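Local structure of acinetobacter secreted protease CpaA (Acinetobacter nosocomialis M2, 6O38) at residues 14-19 and 46-51; 60-65 and 70-75. The protein is a secreted zinc metalloprotease exported by the type II secretion system, forms a complex with its chaperone CpaB, and probably cleaves glycoproteins. All coordinates share one frame; numbering follows the deposited sequence.

Contact 1: residues 14-19 and 46-51; sequences GSIPTG and DKITIR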
# COMPACT_ATOMS: atom_id res chain seq x y z
N GLY A 14 -6.12 -19.16 -20.97
CA GLY A 14 -5.11 -18.21 -21.36
C GLY A 14 -3.69 -18.71 -21.28
O GLY A 14 -2.76 -18.00 -21.68
N SER A 15 -3.49 -19.93 -20.78
CA SER A 15 -2.16 -20.53 -20.70
C SER A 15 -1.72 -20.92 -22.10
O SER A 15 -2.08 -21.98 -22.61
CB SER A 15 -2.17 -21.73 -19.77
OG SER A 15 -2.56 -21.36 -18.46
N ILE A 16 -0.93 -20.05 -22.74
CA ILE A 16 -0.42 -20.30 -24.08
C ILE A 16 0.48 -21.54 -24.04
O ILE A 16 1.49 -21.55 -23.33
CB ILE A 16 0.34 -19.07 -24.62
CG1 ILE A 16 -0.59 -17.85 -24.63
CG2 ILE A 16 0.87 -19.34 -26.01
CD1 ILE A 16 0.06 -16.60 -25.17
N PRO A 17 0.14 -22.59 -24.77
CA PRO A 17 0.86 -23.86 -24.62
C PRO A 17 2.24 -23.83 -25.27
O PRO A 17 2.54 -23.00 -26.13
CB PRO A 17 -0.05 -24.87 -25.33
CG PRO A 17 -0.75 -24.05 -26.37
CD PRO A 17 -0.95 -22.69 -25.76
N THR A 18 3.07 -24.76 -24.82
CA THR A 18 4.43 -24.90 -25.33
C THR A 18 4.47 -25.93 -26.45
O THR A 18 3.47 -26.55 -26.81
CB THR A 18 5.38 -25.29 -24.20
OG1 THR A 18 6.72 -25.34 -24.69
CG2 THR A 18 5.00 -26.66 -23.64
N GLY A 19 5.66 -26.12 -27.03
CA GLY A 19 5.86 -27.10 -28.07
C GLY A 19 5.80 -26.56 -29.48
O GLY A 19 6.02 -27.34 -30.43
N ASP A 46 12.05 -20.19 -29.71
CA ASP A 46 10.60 -20.24 -29.90
C ASP A 46 10.02 -18.83 -29.92
O ASP A 46 10.42 -17.96 -29.14
CB ASP A 46 9.95 -21.06 -28.79
CG ASP A 46 10.29 -22.54 -28.88
OD1 ASP A 46 11.02 -22.92 -29.82
OD2 ASP A 46 9.83 -23.31 -28.02
N LYS A 47 9.07 -18.61 -30.82
CA LYS A 47 8.45 -17.30 -31.01
C LYS A 47 6.96 -17.40 -30.69
O LYS A 47 6.28 -18.31 -31.18
CB LYS A 47 8.65 -16.79 -32.44
CG LYS A 47 7.94 -15.48 -32.73
CD LYS A 47 8.12 -15.06 -34.18
CE LYS A 47 9.58 -14.76 -34.49
NZ LYS A 47 9.75 -14.27 -35.89
N ILE A 48 6.47 -16.47 -29.89
CA ILE A 48 5.05 -16.37 -29.55
C ILE A 48 4.59 -14.95 -29.84
O ILE A 48 5.24 -13.98 -29.42
CB ILE A 48 4.78 -16.73 -28.08
CG1 ILE A 48 4.97 -18.23 -27.85
CG2 ILE A 48 3.38 -16.30 -27.67
CD1 ILE A 48 4.57 -18.69 -26.47
N THR A 49 3.48 -14.82 -30.57
CA THR A 49 2.91 -13.52 -30.90
C THR A 49 1.46 -13.48 -30.44
O THR A 49 0.67 -14.35 -30.80
CB THR A 49 3.00 -13.24 -32.41
OG1 THR A 49 4.38 -13.21 -32.81
CG2 THR A 49 2.34 -11.91 -32.75
N ILE A 50 1.12 -12.46 -29.66
CA ILE A 50 -0.22 -12.29 -29.11
C ILE A 50 -0.89 -11.13 -29.84
O ILE A 50 -0.38 -10.00 -29.83
CB ILE A 50 -0.18 -12.03 -27.60
CG1 ILE A 50 0.55 -13.17 -26.88
CG2 ILE A 50 -1.59 -11.88 -27.05
CD1 ILE A 50 0.68 -12.96 -25.38
N ARG A 51 -2.03 -11.41 -30.46
CA ARG A 51 -2.85 -10.40 -31.12
C ARG A 51 -4.22 -10.36 -30.46
O ARG A 51 -4.68 -11.35 -29.89
CB ARG A 51 -3.00 -10.68 -32.62
CG ARG A 51 -1.72 -10.55 -33.42
CD ARG A 51 -1.99 -10.81 -34.90
NE ARG A 51 -0.79 -10.66 -35.71
CZ ARG A 51 -0.75 -10.84 -37.03
NH1 ARG A 51 0.38 -10.68 -37.69
NH2 ARG A 51 -1.86 -11.18 -37.68

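Contact 2: residues 60-65 and 70-75; sequences LDTSNT and EVLKIN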
# COMPACT_ATOMS: atom_id res chain seq x y z
N LEU A 60 -1.56 -10.00 -19.37
CA LEU A 60 -0.55 -11.03 -19.56
C LEU A 60 0.36 -11.11 -18.34
O LEU A 60 0.89 -10.09 -17.89
CB LEU A 60 0.28 -10.74 -20.81
CG LEU A 60 1.49 -11.66 -21.05
CD1 LEU A 60 1.04 -13.10 -21.23
CD2 LEU A 60 2.29 -11.19 -22.25
N ASP A 61 0.53 -12.32 -17.82
CA ASP A 61 1.51 -12.57 -16.77
C ASP A 61 2.92 -12.40 -17.34
O ASP A 61 3.28 -13.07 -18.31
CB ASP A 61 1.32 -13.98 -16.20
CG ASP A 61 2.31 -14.31 -15.10
OD1 ASP A 61 3.00 -13.39 -14.60
OD2 ASP A 61 2.40 -15.50 -14.73
N THR A 62 3.70 -11.50 -16.74
CA THR A 62 5.04 -11.18 -17.23
C THR A 62 6.13 -11.70 -16.30
O THR A 62 7.27 -11.24 -16.38
CB THR A 62 5.18 -9.67 -17.41
OG1 THR A 62 5.12 -9.03 -16.13
CG2 THR A 62 4.07 -9.14 -18.29
N SER A 63 5.80 -12.66 -15.43
CA SER A 63 6.76 -13.11 -14.43
C SER A 63 7.92 -13.88 -15.04
O SER A 63 9.01 -13.92 -14.46
CB SER A 63 6.06 -13.97 -13.38
OG SER A 63 5.39 -15.07 -13.98
N ASN A 64 7.72 -14.49 -16.21
CA ASN A 64 8.77 -15.25 -16.88
C ASN A 64 9.25 -14.56 -18.15
O ASN A 64 9.72 -15.21 -19.09
CB ASN A 64 8.28 -16.67 -17.20
CG ASN A 64 7.09 -16.69 -18.13
OD1 ASN A 64 6.38 -15.69 -18.29
ND2 ASN A 64 6.86 -17.83 -18.77
N THR A 65 9.15 -13.23 -18.19
CA THR A 65 9.65 -12.42 -19.28
C THR A 65 10.74 -11.48 -18.76
O THR A 65 11.11 -11.52 -17.58
CB THR A 65 8.52 -11.62 -19.94
OG1 THR A 65 8.07 -10.60 -19.03
CG2 THR A 65 7.36 -12.53 -20.29
N GLU A 70 4.71 -5.72 -13.92
CA GLU A 70 4.09 -6.93 -13.38
C GLU A 70 3.06 -7.52 -14.34
O GLU A 70 2.99 -8.74 -14.49
CB GLU A 70 3.44 -6.63 -12.02
CG GLU A 70 4.26 -7.12 -10.84
CD GLU A 70 3.67 -6.72 -9.50
OE1 GLU A 70 2.49 -6.31 -9.46
OE2 GLU A 70 4.39 -6.80 -8.48
N VAL A 71 2.26 -6.68 -14.99
CA VAL A 71 1.21 -7.13 -15.89
C VAL A 71 1.23 -6.28 -17.15
O VAL A 71 1.48 -5.07 -17.08
CB VAL A 71 -0.18 -7.07 -15.21
CG1 VAL A 71 -1.27 -7.52 -16.17
CG2 VAL A 71 -0.21 -7.91 -13.94
N LEU A 72 0.99 -6.91 -18.29
CA LEU A 72 0.83 -6.20 -19.56
C LEU A 72 -0.65 -6.09 -19.90
O LEU A 72 -1.37 -7.09 -19.89
CB LEU A 72 1.56 -6.92 -20.70
CG LEU A 72 3.08 -6.79 -20.79
CD1 LEU A 72 3.51 -6.72 -22.24
CD2 LEU A 72 3.59 -5.59 -20.01
N LYS A 73 -1.09 -4.87 -20.20
CA LYS A 73 -2.46 -4.62 -20.62
C LYS A 73 -2.57 -4.82 -22.12
O LYS A 73 -1.91 -4.10 -22.89
CB LYS A 73 -2.91 -3.22 -20.22
CG LYS A 73 -4.41 -2.98 -20.30
CD LYS A 73 -4.76 -1.58 -19.83
CE LYS A 73 -6.26 -1.42 -19.60
NZ LYS A 73 -7.05 -1.57 -20.85
N ILE A 74 -3.38 -5.78 -22.55
CA ILE A 74 -3.57 -6.10 -23.96
C ILE A 74 -4.89 -5.49 -24.40
O ILE A 74 -5.95 -5.83 -23.86
CB ILE A 74 -3.54 -7.61 -24.20
CG1 ILE A 74 -2.17 -8.19 -23.83
CG2 ILE A 74 -3.87 -7.92 -25.65
CD1 ILE A 74 -2.06 -9.68 -24.06
N ASN A 75 -4.83 -4.61 -25.40
CA ASN A 75 -6.01 -3.96 -25.94
C ASN A 75 -6.23 -4.38 -27.39
O ASN A 75 -5.39 -5.05 -28.00
CB ASN A 75 -5.88 -2.43 -25.85
CG ASN A 75 -5.76 -1.94 -24.42
OD1 ASN A 75 -6.74 -1.89 -23.68
ND2 ASN A 75 -4.54 -1.58 -24.02

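Contact 1: residues 14-19 and 46-51
Ile16 points from an irregular loop onto the strand 47-51 and meets two isoleucines of its inner face, Ile48 and Ile50. The two branches of Ile16 divide the work. Its CG2 methyl lies 3.8 Å from CD1 of Ile48, the two arms running antiparallel where they pass. The longer arm, extended at chi2 (-179°), carries CD1 to Ile50, where it comes 3.7 Å from CD1 and 3.9 Å from CG1 of that residue; here the side chains cross at a slant. CG2 of Ile48 is a more distant neighbour, 4.2 Å from Ile16 CD1. All three isoleucines are buried, and the contact between the segments is purely apolar. The backbones stay well apart, with 8.7 Å between the CA atoms of Ile16 and Ile48, so the segments meet through side chains, with no backbone pairing between them. Leu23 and Phe25 of strand 22-27 also pack on Ile16, while Leu38, Pro39 and Trp91 pack on Ile48. Toward Thr18 and Gly19 the fit slackens: these exposed residues make no close contact with the strand, and Thr18 OG1 bonds instead to the backbone O of Asn41. On the other face of the strand, Thr49 turns away, and the exposed Arg51 forms a salt bridge with Glu24. Gly14 and Ile16 hydrogen-bond by backbone to Ser37 of strand 35-37, and side chains close the space between two sheets, as in a beta-sandwich.

Contact 2: residues 60-65 and 70-75
Thr62 is turned to chi1 66°, which sets its hydroxyl against the Glu70 carbonyl and leaves its methyl to Leu72. The hydroxyl's stronger partner is Leu69 O; Glu70 O, 2.7 Å from Thr62 OG1, competes for the same proton. The methyl CG2 packs 3.6 Å from CG of Leu72, the two side chains crossing at about a right angle. Beyond it, Leu60 and Leu72 form an antiparallel hydrogen-bonded pair: Leu60 N to Leu72 O measures 3.0 Å, and Leu72 N to Leu60 O 3.2 Å. On the same face, CB of Leu60 touches CB of Leu72 (4.0 Å) and CD1 of Ile74 (4.1 Å), with Phe82 and Tyr80 packed beneath. In the type I beta turn from Thr62 to Thr65, Thr62 O accepts from both N and OG1 of Thr65. Val71 lies on the opposite face with Asp61, toward the chaperone CpaB. The hairpin thus has an apolar inner face and a mixed outer face of Val71 and Asp61, and this end of it binds CpaB: Glu70 OE1 accepts a hydrogen bond from Asn96 N of the chaperone, Val71 packs on its Gly94 and Asp61 on its Gln89.

Contact 1 comes first along the chain and closes before contact 2 opens; strands 47-52 and 58-61 follow each other, and the centres of the contacts lie about 13 Å apart. The two meet directly through Ile50, whose CG2 is 3.7 Å from CD1 of Ile74 and whose CD1 is 3.9 Å from CD2 of Leu60. Strand 47-52 pairs with 22-27 and 79-85, whereas strands 58-61 and 71-74 form a separate small sheet with 35-37. The isoleucines and leucines between these layers therefore build one shared core in the first StcE-type beta-sandwich domain. Contact 2 alone touches CpaB, in the N-terminal part of the chain; the zinc ligands His498, His502 and His508 come much later in the sequence.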